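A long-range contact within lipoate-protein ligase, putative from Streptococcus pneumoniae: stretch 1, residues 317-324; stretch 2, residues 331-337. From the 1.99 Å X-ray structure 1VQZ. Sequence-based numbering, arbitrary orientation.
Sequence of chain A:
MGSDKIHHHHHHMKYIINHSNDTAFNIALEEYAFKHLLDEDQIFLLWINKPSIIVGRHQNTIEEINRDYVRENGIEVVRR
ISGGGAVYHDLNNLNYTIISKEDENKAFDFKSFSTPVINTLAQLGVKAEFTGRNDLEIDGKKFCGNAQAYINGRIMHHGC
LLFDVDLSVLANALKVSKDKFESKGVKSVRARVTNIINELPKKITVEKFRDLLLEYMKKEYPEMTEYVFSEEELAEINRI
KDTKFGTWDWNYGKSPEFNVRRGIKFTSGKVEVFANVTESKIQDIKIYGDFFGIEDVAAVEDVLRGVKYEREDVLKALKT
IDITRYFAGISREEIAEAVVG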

ATOM      1  N   ALA A 317      20.390  -5.565 -18.333  1.00 27.44           N
ATOM      2  CA  ALA A 317      19.595  -6.475 -17.519  1.00 27.57           C
ATOM      3  C   ALA A 317      18.193  -5.914 -17.260  1.00 25.82           C
ATOM      4  O   ALA A 317      17.155  -6.643 -17.308  1.00 27.33           O
ATOM      5  CB  ALA A 317      20.298  -6.765 -16.158  1.00 27.84           C
ATOM      6  N   LEU A 318      18.130  -4.624 -17.009  1.00 27.13           N
ATOM      7  CA  LEU A 318      16.845  -4.013 -16.715  1.00 28.71           C
ATOM      8  C   LEU A 318      15.917  -3.984 -17.936  1.00 29.33           C
ATOM      9  O   LEU A 318      14.667  -3.979 -17.798  1.00 29.35           O
ATOM     10  CB  LEU A 318      17.022  -2.632 -16.129  1.00 27.01           C
ATOM     11  CG  LEU A 318      17.628  -2.540 -14.715  1.00 31.77           C
ATOM     12  CD1 LEU A 318      17.867  -1.044 -14.393  1.00 27.77           C
ATOM     13  CD2 LEU A 318      16.715  -3.167 -13.686  1.00 35.53           C
ATOM     14  N   LYS A 319      16.507  -3.926 -19.125  1.00 30.09           N
ATOM     15  CA  LYS A 319      15.731  -3.986 -20.380  1.00 26.61           C
ATOM     16  C   LYS A 319      15.246  -5.406 -20.716  1.00 26.54           C
ATOM     17  O   LYS A 319      14.630  -5.593 -21.764  1.00 31.33           O
ATOM     18  CB  LYS A 319      16.516  -3.416 -21.574  1.00 25.92           C
ATOM     19  CG  LYS A 319      17.159  -2.091 -21.289  1.00 25.44           C
ATOM     20  CD  LYS A 319      17.634  -1.301 -22.427  1.00 33.27           C
ATOM     21  CE  LYS A 319      16.604  -0.241 -22.832  1.00 48.10           C
ATOM     22  NZ  LYS A 319      16.008   0.503 -21.646  1.00 42.61           N
ATOM     23  N   THR A 320      15.504  -6.389 -19.851  1.00 26.62           N
ATOM     24  CA  THR A 320      14.957  -7.748 -20.012  1.00 29.47           C
ATOM     25  C   THR A 320      13.699  -7.967 -19.151  1.00 30.59           C
ATOM     26  O   THR A 320      13.156  -9.071 -19.108  1.00 30.36           O
ATOM     27  CB  THR A 320      15.975  -8.864 -19.691  1.00 27.72           C
ATOM     28  OG1 THR A 320      16.268  -8.859 -18.291  1.00 34.20           O
ATOM     29  CG2 THR A 320      17.239  -8.698 -20.471  1.00 26.79           C
ATOM     30  N   ILE A 321      13.235  -6.912 -18.493  1.00 29.85           N
ATOM     31  CA  ILE A 321      12.027  -6.989 -17.649  1.00 30.14           C
ATOM     32  C   ILE A 321      11.156  -5.779 -17.843  1.00 28.83           C
ATOM     33  O   ILE A 321      11.635  -4.748 -18.292  1.00 30.84           O
ATOM     34  CB  ILE A 321      12.395  -7.105 -16.156  1.00 28.96           C
ATOM     35  CG1 ILE A 321      13.226  -5.886 -15.693  1.00 34.65           C
ATOM     36  CG2 ILE A 321      13.130  -8.418 -15.933  1.00 33.22           C
ATOM     37  CD1 ILE A 321      13.090  -5.544 -14.270  1.00 35.41           C
ATOM     38  N   ASP A 322       9.876  -5.934 -17.514  1.00 30.18           N
ATOM     39  CA  ASP A 322       8.919  -4.850 -17.465  1.00 29.81           C
ATOM     40  C   ASP A 322       9.069  -3.982 -16.208  1.00 30.46           C
ATOM     41  O   ASP A 322       8.528  -4.282 -15.134  1.00 29.81           O
ATOM     42  CB  ASP A 322       7.515  -5.422 -17.552  1.00 32.36           C
ATOM     43  CG  ASP A 322       6.461  -4.361 -17.745  1.00 32.09           C
ATOM     44  OD1 ASP A 322       6.794  -3.150 -17.748  1.00 37.76           O
ATOM     45  OD2 ASP A 322       5.304  -4.768 -17.888  1.00 31.70           O
ATOM     46  N   ILE A 323       9.740  -2.858 -16.386  1.00 29.60           N
ATOM     47  CA  ILE A 323      10.143  -2.021 -15.279  1.00 33.26           C
ATOM     48  C   ILE A 323       8.919  -1.387 -14.623  1.00 30.87           C
ATOM     49  O   ILE A 323       8.937  -1.082 -13.395  1.00 33.44           O
ATOM     50  CB  ILE A 323      11.169  -0.910 -15.718  1.00 32.21           C
ATOM     51  CG1 ILE A 323      11.905  -0.323 -14.511  1.00 33.90           C
ATOM     52  CG2 ILE A 323      10.482   0.201 -16.512  1.00 35.27           C
ATOM     53  CD1 ILE A 323      12.933  -1.267 -13.868  1.00 32.05           C
ATOM     54  N   THR A 324       7.859  -1.231 -15.415  1.00 29.48           N
ATOM     55  CA  THR A 324       6.656  -0.542 -14.951  1.00 32.35           C
ATOM     56  C   THR A 324       5.896  -1.345 -13.903  1.00 32.82           C
ATOM     57  O   THR A 324       5.090  -0.768 -13.140  1.00 31.51           O
ATOM     58  CB  THR A 324       5.711  -0.160 -16.115  1.00 33.48           C
ATOM     59  OG1 THR A 324       5.123  -1.331 -16.738  1.00 29.77           O
ATOM     60  CG2 THR A 324       6.515   0.610 -17.128  1.00 41.12           C
ATOM     61  N   SER A 331      12.325   5.348 -14.861  1.00 33.94           N
ATOM     62  CA  SER A 331      12.877   4.658 -16.031  1.00 32.61           C
ATOM     63  C   SER A 331      13.962   3.665 -15.670  1.00 33.44           C
ATOM     64  O   SER A 331      14.547   3.715 -14.554  1.00 29.12           O
ATOM     65  CB  SER A 331      13.399   5.665 -17.066  1.00 31.97           C
ATOM     66  OG  SER A 331      14.627   6.269 -16.706  1.00 33.92           O
ATOM     67  N   ARG A 332      14.255   2.779 -16.629  1.00 33.28           N
ATOM     68  CA  ARG A 332      15.364   1.821 -16.488  1.00 34.78           C
ATOM     69  C   ARG A 332      16.705   2.526 -16.340  1.00 34.17           C
ATOM     70  O   ARG A 332      17.555   2.104 -15.560  1.00 36.22           O
ATOM     71  CB  ARG A 332      15.430   0.871 -17.683  1.00 35.35           C
ATOM     72  CG  ARG A 332      14.277  -0.116 -17.743  1.00 33.83           C
ATOM     73  CD  ARG A 332      14.258  -0.896 -19.071  1.00 34.81           C
ATOM     74  NE  ARG A 332      13.122  -1.814 -19.103  1.00 28.86           N
ATOM     75  CZ  ARG A 332      11.888  -1.451 -19.440  1.00 32.59           C
ATOM     76  NH1 ARG A 332      11.654  -0.205 -19.848  1.00 25.23           N
ATOM     77  NH2 ARG A 332      10.898  -2.338 -19.421  1.00 35.73           N
ATOM     78  N   GLU A 333      16.864   3.605 -17.098  1.00 34.34           N
ATOM     79  CA  GLU A 333      18.057   4.443 -17.048  1.00 33.03           C
ATOM     80  C   GLU A 333      18.210   5.053 -15.660  1.00 30.92           C
ATOM     81  O   GLU A 333      19.313   5.128 -15.127  1.00 29.89           O
ATOM     82  CB  GLU A 333      18.013   5.549 -18.096  1.00 31.27           C
ATOM     83  CG  GLU A 333      18.176   5.093 -19.514  1.00 32.00           C
ATOM     84  CD  GLU A 333      16.933   4.468 -20.112  1.00 31.33           C
ATOM     85  OE1 GLU A 333      15.845   4.490 -19.506  1.00 34.02           O
ATOM     86  OE2 GLU A 333      17.065   3.963 -21.225  1.00 39.14           O
ATOM     87  N   GLU A 334      17.105   5.504 -15.108  1.00 30.95           N
ATOM     88  CA  GLU A 334      17.104   6.067 -13.773  1.00 32.24           C
ATOM     89  C   GLU A 334      17.416   4.993 -12.725  1.00 32.11           C
ATOM     90  O   GLU A 334      18.180   5.245 -11.819  1.00 34.46           O
ATOM     91  CB  GLU A 334      15.765   6.776 -13.490  1.00 29.21           C
ATOM     92  CG  GLU A 334      15.617   8.130 -14.188  1.00 34.39           C
ATOM     93  CD  GLU A 334      14.209   8.736 -14.124  1.00 35.81           C
ATOM     94  OE1 GLU A 334      13.177   8.024 -14.261  1.00 33.94           O
ATOM     95  OE2 GLU A 334      14.133   9.968 -13.982  1.00 35.64           O
ATOM     96  N   ILE A 335      16.791   3.819 -12.806  1.00 32.25           N
ATOM     97  CA  ILE A 335      17.095   2.742 -11.867  1.00 29.45           C
ATOM     98  C   ILE A 335      18.549   2.286 -11.967  1.00 30.78           C
ATOM     99  O   ILE A 335      19.211   2.125 -10.921  1.00 34.61           O
ATOM    100  CB  ILE A 335      16.117   1.524 -12.022  1.00 31.44           C
ATOM    101  CG1 ILE A 335      14.709   1.948 -11.645  1.00 33.18           C
ATOM    102  CG2 ILE A 335      16.529   0.358 -11.138  1.00 29.69           C
ATOM    103  CD1 ILE A 335      14.600   2.478 -10.233  1.00 30.19           C
ATOM    104  N   ALA A 336      19.074   2.133 -13.196  1.00 32.00           N
ATOM    105  CA  ALA A 336      20.500   1.823 -13.383  1.00 31.69           C
ATOM    106  C   ALA A 336      21.393   2.816 -12.654  1.00 30.74           C
ATOM    107  O   ALA A 336      22.403   2.439 -12.028  1.00 30.26           O
ATOM    108  CB  ALA A 336      20.869   1.805 -14.841  1.00 34.41           C
ATOM    109  N   GLU A 337      21.028   4.089 -12.747  1.00 33.27           N
ATOM    110  CA  GLU A 337      21.799   5.158 -12.113  1.00 32.34           C
ATOM    111  C   GLU A 337      21.774   5.012 -10.576  1.00 31.70           C
ATOM    112  O   GLU A 337      22.792   5.133  -9.919  1.00 31.47           O
ATOM    113  CB  GLU A 337      21.273   6.520 -12.555  1.00 30.28           C
ATOM    114  CG  GLU A 337      22.134   7.674 -12.119  1.00 35.17           C
ATOM    115  CD  GLU A 337      21.624   9.040 -12.606  1.00 41.52           C
ATOM    116  OE1 GLU A 337      20.555   9.107 -13.279  1.00 47.49           O
ATOM    117  OE2 GLU A 337      22.310  10.043 -12.293  1.00 46.80           O
TER

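Ser331 stands at the N-cap of the helix that begins at Arg332; its CA-to-CB bond points away from stretch 1, and its OG accepts from Glu334 N (3.0 Å), occupying a backbone NH that has no helical carbonyl to bind. The bond from Ser331 N to Glu334 OE1 (2.9 Å) answers it, so the two residues brace the helix start. Arg332 dominates the contact, with the largest covered area of any residue in either stretch. Its side chain, m at chi1 and t at chi2 and chi3, extends along the turn formed by Leu318 to Ile321 and binds backbone carbonyls: NE donates to Leu318 O (3.0 Å) and NH2 to Ile321 O (2.8 Å, nearly straight at 164°), with a weak bond from NE to Ile321 O (3.4 Å). Both oxygens lie at the guanidinium edge, near its plane, where the N-H groups point. Ile323 covers one face, its CG2 3.6 Å from Arg332 NH1. Ile323 N lies 3.3 Å from Arg332 NH2, but both are donors and no hydrogen bond joins them. Asp322 OD1 is 4.5 Å from Arg332 NH2, too far for a salt bridge; that carboxylate oxygen instead accepts from Thr324 OG1 (2.7 Å) and Thr324 N (3.2 Å). Glu333 starts away from stretch 1, yet its side chain bends back, with chi2 at 78°, to form a long salt bridge from OE2 to Lys319 NZ (3.6 Å). The same NZ approaches Arg332 CD to 3.4 Å. Glu334, engaged with Ser331, makes no contact across the stretches. One helical turn beyond Arg332, the contact becomes apolar: Ile335 meets Leu318 through CG2 to CD1 (3.8 Å) and Ile323 through CG1 to CD1 (4.3 Å). Leu318 CD1 also reaches Ala336, 3.6 Å from its N and 4.2 Å from its CB. Glu337 lies out of reach.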